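Local atomic coordinates of CELL WALL surface anchor family protein (Streptococcus pneumoniae, PDB entry 2WW8), a protein that forms the adhesin of the pneumococcal pilus, probably helping the bacterium to recognise and attach to host cells. Residues 144-148 / 159-163; 188-194 / 205-211; 201-205 / 717-721; 605-609 / 678-683. All coordinates share one frame. Numbering follows the deposited sequence.

Contact 1 of 4, residues 144-148 / 159-163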
loop_
_atom_site.group_PDB
_atom_site.type_symbol
_atom_site.label_atom_id
_atom_site.label_comp_id
_atom_site.label_asym_id
_atom_site.label_seq_id
_atom_site.Cartn_x
_atom_site.Cartn_y
_atom_site.Cartn_z
ATOM N N GLN A 144 4.003 0.069 26.638
ATOM C CA GLN A 144 5.116 0.846 26.082
ATOM C C GLN A 144 5.413 0.584 24.602
ATOM O O GLN A 144 5.712 -0.538 24.206
ATOM C CB GLN A 144 6.388 0.585 26.895
ATOM C CG GLN A 144 6.215 0.957 28.358
ATOM C CD GLN A 144 6.050 2.453 28.549
ATOM O OE1 GLN A 144 5.011 2.917 29.024
ATOM N NE2 GLN A 144 7.074 3.218 28.177
ATOM N N TYR A 145 5.373 1.629 23.785
ATOM C CA TYR A 145 5.599 1.506 22.337
ATOM C C TYR A 145 6.555 2.598 21.902
ATOM O O TYR A 145 6.374 3.746 22.297
ATOM C CB TYR A 145 4.287 1.701 21.564
ATOM C CG TYR A 145 3.277 0.651 21.936
ATOM C CD1 TYR A 145 3.253 -0.576 21.277
ATOM C CD2 TYR A 145 2.372 0.867 22.977
ATOM C CE1 TYR A 145 2.342 -1.572 21.646
ATOM C CE2 TYR A 145 1.464 -0.108 23.341
ATOM C CZ TYR A 145 1.449 -1.319 22.671
ATOM O OH TYR A 145 0.551 -2.294 23.038
ATOM N N PRO A 146 7.567 2.256 21.088
ATOM C CA PRO A 146 8.246 3.386 20.446
ATOM C C PRO A 146 7.349 3.987 19.366
ATOM O O PRO A 146 6.533 3.287 18.764
ATOM C CB PRO A 146 9.471 2.741 19.793
ATOM C CG PRO A 146 8.985 1.355 19.431
ATOM C CD PRO A 146 8.101 0.956 20.643
ATOM N N GLN A 147 7.523 5.279 19.124
ATOM C CA GLN A 147 6.622 6.027 18.276
ATOM C C GLN A 147 7.202 6.431 16.910
ATOM O O GLN A 147 6.453 6.744 15.979
ATOM C CB GLN A 147 6.168 7.217 19.099
ATOM C CG GLN A 147 5.557 6.632 20.363
ATOM C CD GLN A 147 4.297 7.321 20.714
ATOM O OE1 GLN A 147 4.280 8.169 21.616
ATOM N NE2 GLN A 147 3.235 7.007 19.971
ATOM N N THR A 148 8.528 6.396 16.799
ATOM C CA THR A 148 9.217 6.827 15.580
ATOM C C THR A 148 10.428 5.929 15.306
ATOM O O THR A 148 10.984 5.312 16.237
ATOM C CB THR A 148 9.700 8.283 15.643
ATOM O OG1 THR A 148 10.778 8.328 16.568
ATOM C CG2 THR A 148 8.610 9.268 16.067
ATOM N N GLN A 159 6.944 7.787 11.454
ATOM C CA GLN A 159 6.029 7.282 12.460
ATOM C C GLN A 159 5.891 5.755 12.424
ATOM O O GLN A 159 6.160 5.104 11.409
ATOM C CB GLN A 159 4.659 7.950 12.319
ATOM C CG GLN A 159 4.696 9.479 12.116
ATOM C CD GLN A 159 5.440 10.242 13.215
ATOM O OE1 GLN A 159 5.099 10.140 14.418
ATOM N NE2 GLN A 159 6.476 11.007 12.800
ATOM N N ILE A 160 5.465 5.190 13.550
ATOM C CA ILE A 160 5.383 3.752 13.760
ATOM C C ILE A 160 4.009 3.493 14.334
ATOM O O ILE A 160 3.680 4.133 15.328
ATOM C CB ILE A 160 6.362 3.312 14.887
ATOM C CG1 ILE A 160 7.824 3.421 14.474
ATOM C CG2 ILE A 160 6.109 1.900 15.331
ATOM C CD1 ILE A 160 8.083 2.854 13.060
ATOM N N ILE A 161 3.235 2.562 13.771
ATOM C CA ILE A 161 1.879 2.234 14.218
ATOM C C ILE A 161 1.631 0.739 14.438
ATOM O O ILE A 161 2.277 -0.138 13.838
ATOM C CB ILE A 161 0.806 2.734 13.255
ATOM C CG1 ILE A 161 0.949 2.005 11.911
ATOM C CG2 ILE A 161 0.882 4.272 13.174
ATOM C CD1 ILE A 161 -0.233 2.262 10.976
ATOM N N LYS A 162 0.658 0.472 15.305
ATOM C CA LYS A 162 0.261 -0.887 15.641
ATOM C C LYS A 162 -0.298 -1.648 14.457
ATOM O O LYS A 162 -1.045 -1.116 13.607
ATOM C CB LYS A 162 -0.725 -0.842 16.817
ATOM C CG LYS A 162 -0.090 -0.262 18.072
ATOM C CD LYS A 162 -1.116 -0.097 19.228
ATOM C CE LYS A 162 -0.668 0.989 20.193
ATOM N NZ LYS A 162 -1.509 0.946 21.434
ATOM N N VAL A 163 0.117 -2.908 14.372
ATOM C CA VAL A 163 -0.226 -3.731 13.216
ATOM C C VAL A 163 -1.515 -4.482 13.571
ATOM O O VAL A 163 -1.613 -5.083 14.655
ATOM C CB VAL A 163 0.896 -4.731 12.913
ATOM C CG1 VAL A 163 0.415 -5.765 11.879
ATOM C CG2 VAL A 163 2.206 -4.030 12.441
HETATM O O HOH W 1 -2.400 -1.596 21.908
HETATM O O HOH W 2 3.946 3.072 18.034
#
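I160 gives up the most surface here, 70 Å², because its CA-to-CB bond points toward 144-148. Its CG2 lies 3.7 Å from P146 O and its CG1 3.7 Å from the carbonyl carbon C of T148. A branched aliphatic residue suits this buried place, where it also packs on L175 of strand 171-184. The main chain adds a weak hydrogen bond from I160 N to Q147 O (3.0 Å, 129°), and water 2 donates to both P146 O (2.7 Å) and I160 O (2.9 Å), filling the space where the two backbones part. K162 uses its length. Its CE stands over the face of the Y145 ring, 3.9 Å from the centroid in a CH-pi contact, while NZ makes an off-centre cation-pi contact at 4.2 Å. Water 1 accepts from K162 NZ (2.7 Å) and lies 3.2 Å from Y145 OH, a hydroxyl also hydrogen-bonded to H172 N. T148 makes a non-hydrogen-bonded pair with Q159 (CA to CA 4.5 Å). Their exposed side chains share one face, T148 CG2 lying 4.0 Å from Q159 OE1. Loop 144-147 thus diverges from its partner at the open end of the antiparallel beta hairpin 148-150/157-162, which borders strand 171-184.

Contact 2 of 4, residues 188-194 / 205-211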
loop_
_atom_site.group_PDB
_atom_site.type_symbol
_atom_site.label_atom_id
_atom_site.label_comp_id
_atom_site.label_asym_id
_atom_site.label_seq_id
_atom_site.Cartn_x
_atom_site.Cartn_y
_atom_site.Cartn_z
ATOM N N THR A 188 9.791 4.523 -5.705
ATOM C CA THR A 188 9.302 4.342 -4.342
ATOM C C THR A 188 9.889 3.023 -3.794
ATOM O O THR A 188 10.327 2.159 -4.561
ATOM C CB THR A 188 7.767 4.204 -4.340
ATOM O OG1 THR A 188 7.451 2.930 -4.897
ATOM C CG2 THR A 188 7.058 5.333 -5.158
ATOM N N LEU A 189 9.921 2.873 -2.471
ATOM C CA LEU A 189 10.273 1.607 -1.891
ATOM C C LEU A 189 9.345 1.419 -0.693
ATOM O O LEU A 189 8.715 2.400 -0.236
ATOM C CB LEU A 189 11.782 1.467 -1.542
ATOM C CG LEU A 189 12.410 2.549 -0.651
ATOM C CD1 LEU A 189 11.912 2.346 0.790
ATOM C CD2 LEU A 189 13.950 2.530 -0.643
ATOM N N SER A 190 9.246 0.169 -0.220
ATOM C CA SER A 190 8.326 -0.117 0.889
ATOM C C SER A 190 8.752 -1.351 1.632
ATOM O O SER A 190 9.308 -2.266 1.050
ATOM C CB SER A 190 6.858 -0.209 0.439
ATOM O OG SER A 190 6.577 -1.470 -0.171
ATOM N N LYS A 191 8.474 -1.375 2.927
ATOM C CA LYS A 191 8.726 -2.524 3.784
ATOM C C LYS A 191 7.677 -2.572 4.878
ATOM O O LYS A 191 7.371 -1.544 5.525
ATOM C CB LYS A 191 10.097 -2.419 4.429
ATOM C CG LYS A 191 10.407 -3.737 5.198
ATOM C CD LYS A 191 11.897 -3.861 5.496
ATOM C CE LYS A 191 12.063 -5.051 6.418
ATOM N NZ LYS A 191 13.422 -4.984 6.993
ATOM N N ARG A 192 7.065 -3.734 5.098
ATOM C CA ARG A 192 6.059 -3.840 6.169
ATOM C C ARG A 192 5.874 -5.295 6.589
ATOM O O ARG A 192 6.251 -6.210 5.871
ATOM C CB ARG A 192 4.705 -3.253 5.705
ATOM C CG ARG A 192 4.058 -4.028 4.545
ATOM C CD ARG A 192 2.595 -3.690 4.422
ATOM N NE ARG A 192 2.057 -4.380 3.235
ATOM C CZ ARG A 192 0.774 -4.631 3.012
ATOM N NH1 ARG A 192 -0.112 -4.190 3.894
ATOM N NH2 ARG A 192 0.362 -5.295 1.923
ATOM N N ILE A 193 5.270 -5.500 7.745
ATOM C CA ILE A 193 4.678 -6.795 8.066
ATOM C C ILE A 193 3.350 -6.719 7.300
ATOM O O ILE A 193 2.586 -5.763 7.487
ATOM C CB ILE A 193 4.484 -6.959 9.610
ATOM C CG1 ILE A 193 5.835 -7.089 10.338
ATOM C CG2 ILE A 193 3.629 -8.214 9.926
ATOM C CD1 ILE A 193 5.753 -6.676 11.798
ATOM N N TYR A 194 3.082 -7.673 6.399
ATOM C CA TYR A 194 1.796 -7.647 5.674
ATOM C C TYR A 194 0.793 -8.702 6.153
ATOM O O TYR A 194 -0.382 -8.721 5.753
ATOM C CB TYR A 194 1.984 -7.792 4.165
ATOM C CG TYR A 194 2.354 -9.202 3.730
ATOM C CD1 TYR A 194 3.627 -9.712 3.931
ATOM C CD2 TYR A 194 1.402 -10.007 3.113
ATOM C CE1 TYR A 194 3.957 -10.992 3.519
ATOM C CE2 TYR A 194 1.678 -11.279 2.708
ATOM C CZ TYR A 194 2.955 -11.755 2.901
ATOM O OH TYR A 194 3.217 -13.020 2.470
ATOM N N GLY A 205 4.669 -12.525 8.172
ATOM C CA GLY A 205 5.125 -12.320 6.804
ATOM C C GLY A 205 5.608 -10.893 6.547
ATOM O O GLY A 205 4.939 -9.944 6.984
ATOM N N ILE A 206 6.722 -10.764 5.821
ATOM C CA ILE A 206 7.346 -9.493 5.539
ATOM C C ILE A 206 7.261 -9.277 4.025
ATOM O O ILE A 206 7.483 -10.206 3.253
ATOM C CB ILE A 206 8.849 -9.486 5.933
ATOM C CG1 ILE A 206 9.030 -9.892 7.401
ATOM C CG2 ILE A 206 9.373 -8.073 5.810
ATOM C CD1 ILE A 206 8.364 -8.954 8.356
ATOM N N GLU A 207 6.970 -8.043 3.630
ATOM C CA GLU A 207 6.899 -7.635 2.224
ATOM C C GLU A 207 7.756 -6.392 1.990
ATOM O O GLU A 207 7.605 -5.415 2.735
ATOM C CB GLU A 207 5.430 -7.306 1.886
ATOM C CG GLU A 207 5.205 -6.707 0.479
ATOM C CD GLU A 207 3.900 -5.925 0.464
ATOM O OE1 GLU A 207 3.872 -4.699 0.824
ATOM O OE2 GLU A 207 2.911 -6.603 0.101
ATOM N N LEU A 208 8.559 -6.399 0.920
ATOM C CA LEU A 208 9.383 -5.286 0.410
ATOM C C LEU A 208 8.940 -5.084 -1.027
ATOM O O LEU A 208 8.702 -6.066 -1.723
ATOM C CB LEU A 208 10.882 -5.625 0.421
ATOM C CG LEU A 208 11.624 -5.506 1.757
ATOM C CD1 LEU A 208 11.204 -6.598 2.741
ATOM C CD2 LEU A 208 13.146 -5.497 1.497
ATOM N N THR A 209 8.797 -3.816 -1.426
ATOM C CA THR A 209 8.542 -3.504 -2.815
ATOM C C THR A 209 9.493 -2.381 -3.255
ATOM O O THR A 209 9.991 -1.631 -2.408
ATOM C CB THR A 209 7.093 -3.088 -3.106
ATOM O OG1 THR A 209 6.843 -1.745 -2.664
ATOM C CG2 THR A 209 6.056 -4.042 -2.515
ATOM N N VAL A 210 9.728 -2.302 -4.574
ATOM C CA VAL A 210 10.557 -1.271 -5.170
ATOM C C VAL A 210 9.896 -0.970 -6.514
ATOM O O VAL A 210 9.516 -1.879 -7.237
ATOM C CB VAL A 210 12.009 -1.742 -5.398
ATOM C CG1 VAL A 210 12.774 -0.629 -6.112
ATOM C CG2 VAL A 210 12.695 -2.019 -4.035
ATOM N N SER A 211 9.730 0.312 -6.812
ATOM C CA SER A 211 9.206 0.730 -8.106
ATOM C C SER A 211 10.146 1.794 -8.635
ATOM O O SER A 211 10.741 2.575 -7.854
ATOM C CB SER A 211 7.791 1.261 -7.945
ATOM O OG SER A 211 7.860 2.603 -7.526
HETATM O O HOH W 3 7.090 0.682 -3.540
HETATM O O HOH W 4 5.969 -3.421 1.407
#
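T188 opens the antiparallel pairing: T188 N hydrogen-bonds to S211 O (3.1 Å) and S211 N to T188 O (3.0 Å), while T188 OG1 and S211 OG are hydrogen-bonded at 2.7 Å. L189 points to the other face, its CB 4.4 Å from V210 CG2. S190 exchanges backbone hydrogen bonds with T209 and sets its OG 2.5 Å from T209 OG1; small hydroxyl side chains fit this row, where water 3 links T188 OG1 to T209 OG1 and water 4 joins S190 OG to E207. K191 returns to the face of L189, its CG 3.9 Å from L208 CD1. Beyond that aliphatic shaft, NZ is covalently joined to N695 and hydrogen-bonded to T698 OG1. R192 NE forms a salt bridge with E207 OE1 (3.0 Å). I193 CG1 meets I206 CD1 at 3.7 Å, and Y194 N reaches G205 O (3.0 Å). Chemistry thus divides by face: hydroxyls and charge on one, on the other an apolar setting for a Lys-Asn isopeptide bond, a cross-link known in Gram-positive pilins.

Contact 3 of 4, residues 201-205 / 717-721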
loop_
_atom_site.group_PDB
_atom_site.type_symbol
_atom_site.label_atom_id
_atom_site.label_comp_id
_atom_site.label_asym_id
_atom_site.label_seq_id
_atom_site.Cartn_x
_atom_site.Cartn_y
_atom_site.Cartn_z
ATOM N N ASP A 201 2.888 -17.783 18.273
ATOM C CA ASP A 201 4.245 -18.217 18.005
ATOM C C ASP A 201 5.173 -17.152 17.370
ATOM O O ASP A 201 6.300 -17.438 16.940
ATOM C CB ASP A 201 4.120 -19.479 17.163
ATOM C CG ASP A 201 5.428 -20.219 17.048
ATOM O OD1 ASP A 201 6.048 -20.451 18.106
ATOM O OD2 ASP A 201 5.823 -20.549 15.899
ATOM N N ASN A 202 4.704 -15.910 17.315
ATOM C CA ASN A 202 5.513 -14.797 16.806
ATOM C C ASN A 202 6.054 -14.907 15.382
ATOM O O ASN A 202 7.231 -14.587 15.144
ATOM C CB ASN A 202 6.683 -14.556 17.753
ATOM C CG ASN A 202 6.210 -14.342 19.183
ATOM O OD1 ASN A 202 5.320 -13.519 19.430
ATOM N ND2 ASN A 202 6.784 -15.094 20.124
ATOM N N GLN A 203 5.184 -15.316 14.462
ATOM C CA GLN A 203 5.516 -15.634 13.074
ATOM C C GLN A 203 4.784 -14.628 12.215
ATOM O O GLN A 203 3.563 -14.450 12.366
ATOM C CB GLN A 203 5.003 -17.025 12.713
ATOM C CG GLN A 203 5.900 -18.131 13.219
ATOM C CD GLN A 203 5.481 -19.501 12.743
ATOM O OE1 GLN A 203 5.027 -19.653 11.611
ATOM N NE2 GLN A 203 5.601 -20.505 13.603
ATOM N N TYR A 204 5.545 -13.966 11.344
ATOM C CA TYR A 204 4.987 -12.902 10.494
ATOM C C TYR A 204 5.509 -13.008 9.087
ATOM O O TYR A 204 6.652 -13.461 8.833
ATOM C CB TYR A 204 5.446 -11.543 11.037
ATOM C CG TYR A 204 5.023 -11.285 12.483
ATOM C CD1 TYR A 204 5.759 -11.785 13.551
ATOM C CD2 TYR A 204 3.858 -10.585 12.755
ATOM C CE1 TYR A 204 5.360 -11.544 14.880
ATOM C CE2 TYR A 204 3.464 -10.326 14.054
ATOM C CZ TYR A 204 4.201 -10.813 15.111
ATOM O OH TYR A 204 3.751 -10.538 16.409
ATOM N N GLY A 205 4.669 -12.525 8.172
ATOM C CA GLY A 205 5.125 -12.320 6.804
ATOM C C GLY A 205 5.608 -10.893 6.547
ATOM O O GLY A 205 4.939 -9.944 6.984
ATOM N N LYS A 717 8.653 -3.711 13.716
ATOM C CA LYS A 717 9.151 -4.213 15.003
ATOM C C LYS A 717 8.198 -5.281 15.507
ATOM O O LYS A 717 6.995 -5.173 15.243
ATOM C CB LYS A 717 9.179 -3.111 16.069
ATOM C CG LYS A 717 10.255 -2.070 15.806
ATOM C CD LYS A 717 9.703 -0.852 15.115
ATOM C CE LYS A 717 10.749 0.270 15.166
ATOM N NZ LYS A 717 11.605 0.251 13.903
ATOM N N ILE A 718 8.712 -6.267 16.247
ATOM C CA ILE A 718 7.836 -7.276 16.835
ATOM C C ILE A 718 8.333 -7.541 18.247
ATOM O O ILE A 718 9.532 -7.326 18.550
ATOM C CB ILE A 718 7.796 -8.590 16.009
ATOM C CG1 ILE A 718 9.201 -9.205 15.913
ATOM C CG2 ILE A 718 7.167 -8.314 14.615
ATOM C CD1 ILE A 718 9.244 -10.580 15.285
ATOM N N ARG A 719 7.403 -7.973 19.109
ATOM C CA ARG A 719 7.777 -8.370 20.463
ATOM C C ARG A 719 6.911 -9.515 20.961
ATOM O O ARG A 719 5.950 -9.914 20.293
ATOM C CB ARG A 719 7.597 -7.201 21.436
ATOM C CG ARG A 719 6.138 -6.757 21.489
ATOM C CD ARG A 719 5.918 -5.864 22.672
ATOM N NE ARG A 719 4.575 -5.305 22.729
ATOM C CZ ARG A 719 4.151 -4.593 23.762
ATOM N NH1 ARG A 719 4.986 -4.396 24.770
ATOM N NH2 ARG A 719 2.921 -4.103 23.781
ATOM N N ASP A 720 7.247 -10.030 22.143
ATOM C CA ASP A 720 6.389 -10.982 22.857
ATOM C C ASP A 720 6.592 -10.774 24.358
ATOM O O ASP A 720 7.513 -10.046 24.746
ATOM C CB ASP A 720 6.670 -12.449 22.499
ATOM C CG ASP A 720 5.500 -13.383 22.854
ATOM O OD1 ASP A 720 4.389 -12.922 23.209
ATOM O OD2 ASP A 720 5.685 -14.610 22.792
ATOM N N VAL A 721 5.731 -11.381 25.173
ATOM C CA VAL A 721 5.848 -11.258 26.631
ATOM C C VAL A 721 6.075 -12.673 27.155
ATOM O O VAL A 721 5.350 -13.602 26.775
ATOM C CB VAL A 721 4.613 -10.577 27.291
ATOM C CG1 VAL A 721 3.315 -11.319 26.992
ATOM C CG2 VAL A 721 4.772 -10.492 28.814
HETATM O O HOH W 5 5.521 -11.352 18.152
#
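A single water does much of the joining between these segments, separated by 511 residues. Water 5 donates to N202 OD1 (2.5 Å) and R719 O (2.6 Å) and accepts from Y204 OH (2.6 Å), filling a gap where the backbones stay well apart, the N202 and D720 CA atoms being 7.2 Å from each other. One direct hydrogen bond spans the segments, from N202 ND2 to D720 OD2 (2.9 Å, 169°). Asparagine serves both ends of this polar cluster, offering its carbonyl to the water and its amide to the carboxylate; K173 forms a salt bridge with D720 OD1. Next to this cluster, I718 CG2 sits over the Y204 ring, 3.8 Å from its centroid in a CH-pi contact, so tyrosine gives an apolar face to the isoleucine and a hydroxyl to the water. Asparagine also tolerates the left-handed backbone of N202 (58°/46°). With Q203 it faces N198 in a G1 beta bulge, the classic companion of a tight turn, here closing hairpin 187-196/203-218.

Contact 4 of 4, residues 605-609 / 678-683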
loop_
_atom_site.group_PDB
_atom_site.type_symbol
_atom_site.label_atom_id
_atom_site.label_comp_id
_atom_site.label_asym_id
_atom_site.label_seq_id
_atom_site.Cartn_x
_atom_site.Cartn_y
_atom_site.Cartn_z
ATOM N N LEU A 605 17.879 -11.300 16.993
ATOM C CA LEU A 605 16.802 -12.138 17.472
ATOM C C LEU A 605 15.595 -12.267 16.554
ATOM O O LEU A 605 14.482 -12.453 17.072
ATOM C CB LEU A 605 16.376 -11.659 18.866
ATOM C CG LEU A 605 17.431 -11.822 19.962
ATOM C CD1 LEU A 605 16.707 -11.834 21.281
ATOM C CD2 LEU A 605 18.205 -13.130 19.810
ATOM N N ILE A 606 15.823 -12.141 15.235
ATOM C CA ILE A 606 14.820 -12.335 14.180
ATOM C C ILE A 606 15.364 -13.469 13.311
ATOM O O ILE A 606 16.471 -13.332 12.773
ATOM C CB ILE A 606 14.646 -11.074 13.299
ATOM C CG1 ILE A 606 14.223 -9.861 14.155
ATOM C CG2 ILE A 606 13.683 -11.362 12.136
ATOM C CD1 ILE A 606 12.751 -9.865 14.613
ATOM N N ASP A 607 14.649 -14.601 13.265
ATOM C CA ASP A 607 15.039 -15.704 12.385
ATOM C C ASP A 607 14.189 -15.807 11.120
ATOM O O ASP A 607 12.974 -15.922 11.185
ATOM C CB ASP A 607 14.962 -17.053 13.105
ATOM C CG ASP A 607 15.695 -17.057 14.443
ATOM O OD1 ASP A 607 16.876 -16.628 14.463
ATOM O OD2 ASP A 607 15.111 -17.503 15.464
ATOM N N LEU A 608 14.843 -15.730 9.965
ATOM C CA LEU A 608 14.224 -16.010 8.676
ATOM C C LEU A 608 13.725 -17.471 8.714
ATOM O O LEU A 608 14.472 -18.351 9.171
ATOM C CB LEU A 608 15.257 -15.888 7.555
ATOM C CG LEU A 608 14.788 -16.030 6.088
ATOM C CD1 LEU A 608 13.791 -15.046 5.583
ATOM C CD2 LEU A 608 16.055 -15.923 5.232
ATOM N N GLN A 609 12.482 -17.701 8.289
ATOM C CA GLN A 609 11.888 -19.045 8.248
ATOM C C GLN A 609 12.416 -19.727 7.011
ATOM O O GLN A 609 12.184 -19.284 5.879
ATOM C CB GLN A 609 10.369 -19.008 8.209
ATOM C CG GLN A 609 9.855 -18.391 9.507
ATOM C CD GLN A 609 10.309 -19.193 10.708
ATOM O OE1 GLN A 609 11.372 -18.947 11.317
ATOM N NE2 GLN A 609 9.498 -20.185 11.055
ATOM N N TYR A 678 8.661 -12.909 2.538
ATOM C CA TYR A 678 9.298 -14.005 3.220
ATOM C C TYR A 678 8.719 -13.986 4.645
ATOM O O TYR A 678 8.017 -13.069 5.041
ATOM C CB TYR A 678 10.850 -13.934 3.199
ATOM C CG TYR A 678 11.404 -12.644 3.790
ATOM C CD1 TYR A 678 11.604 -11.492 2.990
ATOM C CD2 TYR A 678 11.658 -12.542 5.161
ATOM C CE1 TYR A 678 12.088 -10.298 3.549
ATOM C CE2 TYR A 678 12.169 -11.357 5.729
ATOM C CZ TYR A 678 12.368 -10.243 4.929
ATOM O OH TYR A 678 12.872 -9.087 5.513
ATOM N N ASN A 679 9.037 -15.004 5.432
ATOM C CA ASN A 679 8.464 -15.145 6.753
ATOM C C ASN A 679 9.578 -15.082 7.767
ATOM O O ASN A 679 10.687 -15.532 7.458
ATOM C CB ASN A 679 7.705 -16.474 6.851
ATOM C CG ASN A 679 6.475 -16.489 5.948
ATOM O OD1 ASN A 679 5.680 -15.531 5.906
ATOM N ND2 ASN A 679 6.300 -17.582 5.221
ATOM N N VAL A 680 9.267 -14.490 8.929
ATOM C CA VAL A 680 10.192 -14.450 10.068
ATOM C C VAL A 680 9.480 -14.866 11.342
ATOM O O VAL A 680 8.252 -14.879 11.430
ATOM C CB VAL A 680 10.847 -13.074 10.316
ATOM C CG1 VAL A 680 11.541 -12.546 9.017
ATOM C CG2 VAL A 680 9.761 -12.089 10.822
ATOM N N ARG A 681 10.319 -15.158 12.325
ATOM C CA ARG A 681 9.890 -15.523 13.640
ATOM C C ARG A 681 10.817 -14.842 14.657
ATOM O O ARG A 681 12.067 -14.881 14.545
ATOM C CB ARG A 681 9.995 -17.051 13.774
ATOM C CG ARG A 681 9.383 -17.590 15.094
ATOM C CD ARG A 681 9.566 -19.104 15.195
ATOM N NE ARG A 681 8.940 -19.583 16.424
ATOM C CZ ARG A 681 9.600 -19.821 17.552
ATOM N NH1 ARG A 681 10.913 -19.620 17.619
ATOM N NH2 ARG A 681 8.945 -20.253 18.627
ATOM N N LEU A 682 10.187 -14.286 15.690
ATOM C CA LEU A 682 10.954 -13.880 16.862
ATOM C C LEU A 682 11.694 -15.055 17.517
ATOM O O LEU A 682 11.121 -16.107 17.812
ATOM C CB LEU A 682 10.039 -13.171 17.865
ATOM C CG LEU A 682 10.692 -12.577 19.110
ATOM C CD1 LEU A 682 11.766 -11.542 18.783
ATOM C CD2 LEU A 682 9.587 -11.984 19.986
ATOM N N ASN A 683 12.995 -14.887 17.721
ATOM C CA ASN A 683 13.795 -15.907 18.350
ATOM C C ASN A 683 13.394 -16.175 19.809
ATOM O O ASN A 683 13.002 -15.269 20.542
ATOM C CB ASN A 683 15.264 -15.522 18.258
ATOM C CG ASN A 683 16.138 -16.562 18.887
ATOM O OD1 ASN A 683 16.342 -16.552 20.098
ATOM N ND2 ASN A 683 16.626 -17.503 18.077
HETATM O O HOH W 6 10.490 -17.559 4.766
#
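The two strands run antiparallel but twisted, 145° between their directions and 4.7 Å apart at closest approach. Four backbone hydrogen bonds join them: N683 N to L605 O (2.9 Å), D607 N to R681 O (2.9 Å), R681 N to D607 O (3.0 Å) and Q609 N to N679 O (2.9 Å). D607 and R681 thus form the hydrogen-bonded pair, flanked by the non-hydrogen-bonded pairs I606-L682 and L608-V680. Water 6 extends the pairing, accepting from N679 N (3.0 Å) and lying 2.7 Å from Q609 O. Aliphatic residues line the buried face: I606 CG2 touches V680 CB at 3.8 Å, and L608 CD1 approaches Y678 CD2 at 3.3 Å. Y678 keeps its hydroxyl satisfied through D600. The other face is polar. N683 ND2 gives a hydrogen bond to D607 OD2 (3.0 Å), while N683 OD1 accepts from E685 N. R681 lays its CB 3.4 Å from Q609 OE1 and carries its guanidinium off to salt bridges with D201 and D684, the long shaft spanning the distance. Strand 606-608 leads straight into a loop where L610, D613, R615, D617 and D620 bind calcium. The side chain of Q609 is about 8 Å from the bound calcium ion. Strands 606-608 and 621-625, which flank this calcium-binding loop, both pair with 673-682 in the Ig-like domain.

In the fold
All four contacts reach one branched antiparallel sheet. Contact 1 lies at the surface and relies on waters, a cation-pi pair and one weak backbone hydrogen bond; contacts 2 and 3 are buried, and contact 4 is partly so. The ranges of contacts 2 and 3 overlap at G205 on strand 203-218, yet the first is regular strand pairing and the second a side-chain and water junction. Strand 673-682 of contact 4 neighbours that same strand: I206 N and V680 N probably hydrogen-bond to Y678 O and Y204 O. I718 of contact 3 packs on both I193 of contact 2 and I606 of contact 4, while R719 lies against Y145 of contact 1, tying late chain to early chain.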